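Local coordinates for THUMP domain-containing protein (Pyrococcus horikoshii, PDB 1VBK) that is of uncharacterised function but, as a putative ThiI-type protein with a THUMP domain, probably binds RNA and ATP, at residues A33-V39 against E60-L65. Residues are numbered along the deposited sequence; the frame is centred on the assembly and turned at random.
Sequences ALVTEEV and EAANVL
Val39 and Val64 meet tip to tip, CG2 to CG2 at 3.9 Å. No hydrogen bond joins the two segments, and apolar side chains make the tight, buried part. With chi1 at 179°, Val39 points CG1 directly away from its own N and against Ala61, 3.9 Å from Ala61 CB. Leu34 reaches the same alanine with CD2, 3.8 Å from Ala61 CB. The two branches thus share one methyl. Val64 CG1 touches Ala33 CB at 3.8 Å, and Leu65 CD2 lies more loosely near Leu34.

On the solvent side two glutamates lay their chains along the valines. Partly exposed Glu37 lies obliquely across Val64, its CG 3.8 Å from Val64 CG2. The bend at chi2 (-63°) then carries its carboxylate away from the valine. Its OE2 has a long, weak ion pair with Arg67 and a weak hydrogen bond to Tyr232. The exposed, extended Glu60 chain runs antiparallel to the Val39 side chain, with OE2 3.5 Å from Val39 CG2. With an alanine here instead of Val39, both branches go, which would probably open a gap beside Ala61 and Val64 and leave the Glu60 chain without its methyl neighbour.

A Schellman motif ends helix 19-36 and brings Val39 to the contact. Glu38 takes positive phi, and Val39 N bonds to Leu34 O at 2.7 Å. The contact pairs this helix end with helix 58-65 in the ThiI ferredoxin-like domain. Helix 58-65 in turn lies on the sheet: Ala61 and Leu65 touch strand 3-8, Ala62 and Leu65 strand 71-81.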
ATOM      1  N   ALA A  33     -21.413   0.689  -9.546  1.00 22.03           N
ATOM      2  CA  ALA A  33     -22.585  -0.076  -9.129  1.00 22.10           C
ATOM      3  C   ALA A  33     -23.748   0.048 -10.108  1.00 22.35           C
ATOM      4  O   ALA A  33     -24.342  -0.956 -10.508  1.00 23.02           O
ATOM      5  CB  ALA A  33     -23.029   0.365  -7.747  1.00 22.97           C
ATOM      6  N   LEU A  34     -24.082   1.277 -10.486  1.00 20.76           N
ATOM      7  CA  LEU A  34     -25.186   1.509 -11.410  1.00 21.22           C
ATOM      8  C   LEU A  34     -24.905   0.928 -12.799  1.00 22.69           C
ATOM      9  O   LEU A  34     -25.787   0.332 -13.423  1.00 21.41           O
ATOM     10  CB  LEU A  34     -25.482   3.012 -11.509  1.00 19.21           C
ATOM     11  CG  LEU A  34     -25.978   3.656 -10.201  1.00 18.73           C
ATOM     12  CD1 LEU A  34     -26.163   5.153 -10.397  1.00 17.48           C
ATOM     13  CD2 LEU A  34     -27.289   3.021  -9.778  1.00 18.87           C
ATOM     14  N   VAL A  35     -23.678   1.096 -13.280  1.00 23.07           N
ATOM     15  CA  VAL A  35     -23.313   0.571 -14.592  1.00 25.72           C
ATOM     16  C   VAL A  35     -23.362  -0.957 -14.576  1.00 26.21           C
ATOM     17  O   VAL A  35     -23.896  -1.576 -15.494  1.00 26.41           O
ATOM     18  CB  VAL A  35     -21.902   1.055 -15.015  1.00 25.83           C
ATOM     19  CG1 VAL A  35     -21.481   0.386 -16.319  1.00 29.79           C
ATOM     20  CG2 VAL A  35     -21.914   2.567 -15.197  1.00 26.82           C
ATOM     21  N   THR A  36     -22.815  -1.560 -13.526  1.00 25.51           N
ATOM     22  CA  THR A  36     -22.808  -3.011 -13.399  1.00 27.77           C
ATOM     23  C   THR A  36     -24.229  -3.576 -13.385  1.00 28.73           C
ATOM     24  O   THR A  36     -24.502  -4.597 -14.013  1.00 27.06           O
ATOM     25  CB  THR A  36     -22.077  -3.452 -12.109  1.00 27.74           C
ATOM     26  OG1 THR A  36     -20.713  -3.023 -12.165  1.00 28.06           O
ATOM     27  CG2 THR A  36     -22.115  -4.961 -11.960  1.00 29.01           C
ATOM     28  N   GLU A  37     -25.135  -2.903 -12.680  1.00 28.60           N
ATOM     29  CA  GLU A  37     -26.521  -3.354 -12.590  1.00 28.25           C
ATOM     30  C   GLU A  37     -27.382  -2.806 -13.727  1.00 26.36           C
ATOM     31  O   GLU A  37     -28.596  -2.998 -13.751  1.00 26.23           O
ATOM     32  CB  GLU A  37     -27.127  -2.929 -11.248  1.00 31.36           C
ATOM     33  CG  GLU A  37     -26.420  -3.487 -10.021  1.00 34.88           C
ATOM     34  CD  GLU A  37     -26.471  -5.000  -9.947  1.00 40.24           C
ATOM     35  OE1 GLU A  37     -27.582  -5.564 -10.028  1.00 42.96           O
ATOM     36  OE2 GLU A  37     -25.398  -5.625  -9.799  1.00 43.09           O
ATOM     37  N   GLU A  38     -26.745  -2.125 -14.669  1.00 25.65           N
ATOM     38  CA  GLU A  38     -27.433  -1.534 -15.812  1.00 26.15           C
ATOM     39  C   GLU A  38     -28.576  -0.596 -15.429  1.00 26.77           C
ATOM     40  O   GLU A  38     -29.663  -0.652 -16.011  1.00 25.44           O
ATOM     41  CB  GLU A  38     -27.955  -2.624 -16.758  1.00 27.21           C
ATOM     42  CG  GLU A  38     -26.863  -3.529 -17.306  1.00 27.85           C
ATOM     43  CD  GLU A  38     -27.281  -4.285 -18.557  1.00 28.86           C
ATOM     44  OE1 GLU A  38     -28.471  -4.641 -18.688  1.00 28.22           O
ATOM     45  OE2 GLU A  38     -26.405  -4.540 -19.406  1.00 31.58           O
ATOM     46  N   VAL A  39     -28.331   0.261 -14.443  1.00 25.26           N
ATOM     47  CA  VAL A  39     -29.330   1.236 -14.028  1.00 24.81           C
ATOM     48  C   VAL A  39     -28.975   2.539 -14.737  1.00 24.28           C
ATOM     49  O   VAL A  39     -27.891   3.086 -14.541  1.00 25.59           O
ATOM     50  CB  VAL A  39     -29.311   1.483 -12.503  1.00 23.61           C
ATOM     51  CG1 VAL A  39     -30.366   2.518 -12.138  1.00 20.97           C
ATOM     52  CG2 VAL A  39     -29.571   0.184 -11.756  1.00 24.22           C
ATOM     53  N   GLU A  60     -34.929   2.163  -8.579  1.00 24.66           N
ATOM     54  CA  GLU A  60     -34.002   1.095  -8.926  1.00 26.85           C
ATOM     55  C   GLU A  60     -32.576   1.445  -8.514  1.00 23.19           C
ATOM     56  O   GLU A  60     -31.834   0.592  -8.032  1.00 22.45           O
ATOM     57  CB  GLU A  60     -34.035   0.827 -10.431  1.00 30.53           C
ATOM     58  CG  GLU A  60     -33.370  -0.478 -10.826  1.00 39.15           C
ATOM     59  CD  GLU A  60     -33.465  -0.748 -12.314  1.00 43.45           C
ATOM     60  OE1 GLU A  60     -34.525  -0.444 -12.903  1.00 47.44           O
ATOM     61  OE2 GLU A  60     -32.489  -1.274 -12.890  1.00 45.19           O
ATOM     62  N   ALA A  61     -32.190   2.697  -8.722  1.00 21.27           N
ATOM     63  CA  ALA A  61     -30.850   3.144  -8.355  1.00 20.07           C
ATOM     64  C   ALA A  61     -30.680   3.061  -6.840  1.00 20.25           C
ATOM     65  O   ALA A  61     -29.679   2.554  -6.339  1.00 19.57           O
ATOM     66  CB  ALA A  61     -30.632   4.577  -8.825  1.00 18.22           C
ATOM     67  N   ALA A  62     -31.671   3.563  -6.110  1.00 21.47           N
ATOM     68  CA  ALA A  62     -31.616   3.550  -4.653  1.00 22.65           C
ATOM     69  C   ALA A  62     -31.426   2.142  -4.090  1.00 24.69           C
ATOM     70  O   ALA A  62     -30.650   1.940  -3.154  1.00 23.26           O
ATOM     71  CB  ALA A  62     -32.884   4.185  -4.081  1.00 22.56           C
ATOM     72  N   ASN A  63     -32.126   1.168  -4.662  1.00 25.21           N
ATOM     73  CA  ASN A  63     -32.020  -0.207  -4.190  1.00 27.08           C
ATOM     74  C   ASN A  63     -30.640  -0.813  -4.418  1.00 25.81           C
ATOM     75  O   ASN A  63     -30.218  -1.686  -3.666  1.00 25.68           O
ATOM     76  CB  ASN A  63     -33.098  -1.075  -4.841  1.00 30.13           C
ATOM     77  CG  ASN A  63     -34.470  -0.851  -4.229  1.00 32.70           C
ATOM     78  OD1 ASN A  63     -35.474  -1.371  -4.718  1.00 36.88           O
ATOM     79  ND2 ASN A  63     -34.517  -0.081  -3.144  1.00 31.94           N
ATOM     80  N   VAL A  64     -29.943  -0.358  -5.454  1.00 23.70           N
ATOM     81  CA  VAL A  64     -28.595  -0.847  -5.737  1.00 22.28           C
ATOM     82  C   VAL A  64     -27.615  -0.158  -4.786  1.00 20.92           C
ATOM     83  O   VAL A  64     -26.764  -0.800  -4.177  1.00 19.97           O
ATOM     84  CB  VAL A  64     -28.158  -0.509  -7.184  1.00 23.97           C
ATOM     85  CG1 VAL A  64     -26.660  -0.736  -7.348  1.00 23.42           C
ATOM     86  CG2 VAL A  64     -28.940  -1.363  -8.181  1.00 24.23           C
ATOM     87  N   LEU A  65     -27.756   1.159  -4.659  1.00 19.80           N
ATOM     88  CA  LEU A  65     -26.867   1.948  -3.818  1.00 20.47           C
ATOM     89  C   LEU A  65     -26.861   1.555  -2.345  1.00 20.10           C
ATOM     90  O   LEU A  65     -25.940   1.911  -1.610  1.00 19.26           O
ATOM     91  CB  LEU A  65     -27.182   3.441  -3.983  1.00 17.96           C
ATOM     92  CG  LEU A  65     -26.946   3.921  -5.423  1.00 20.48           C
ATOM     93  CD1 LEU A  65     -27.035   5.436  -5.490  1.00 21.47           C
ATOM     94  CD2 LEU A  65     -25.571   3.457  -5.907  1.00 20.29           C
TER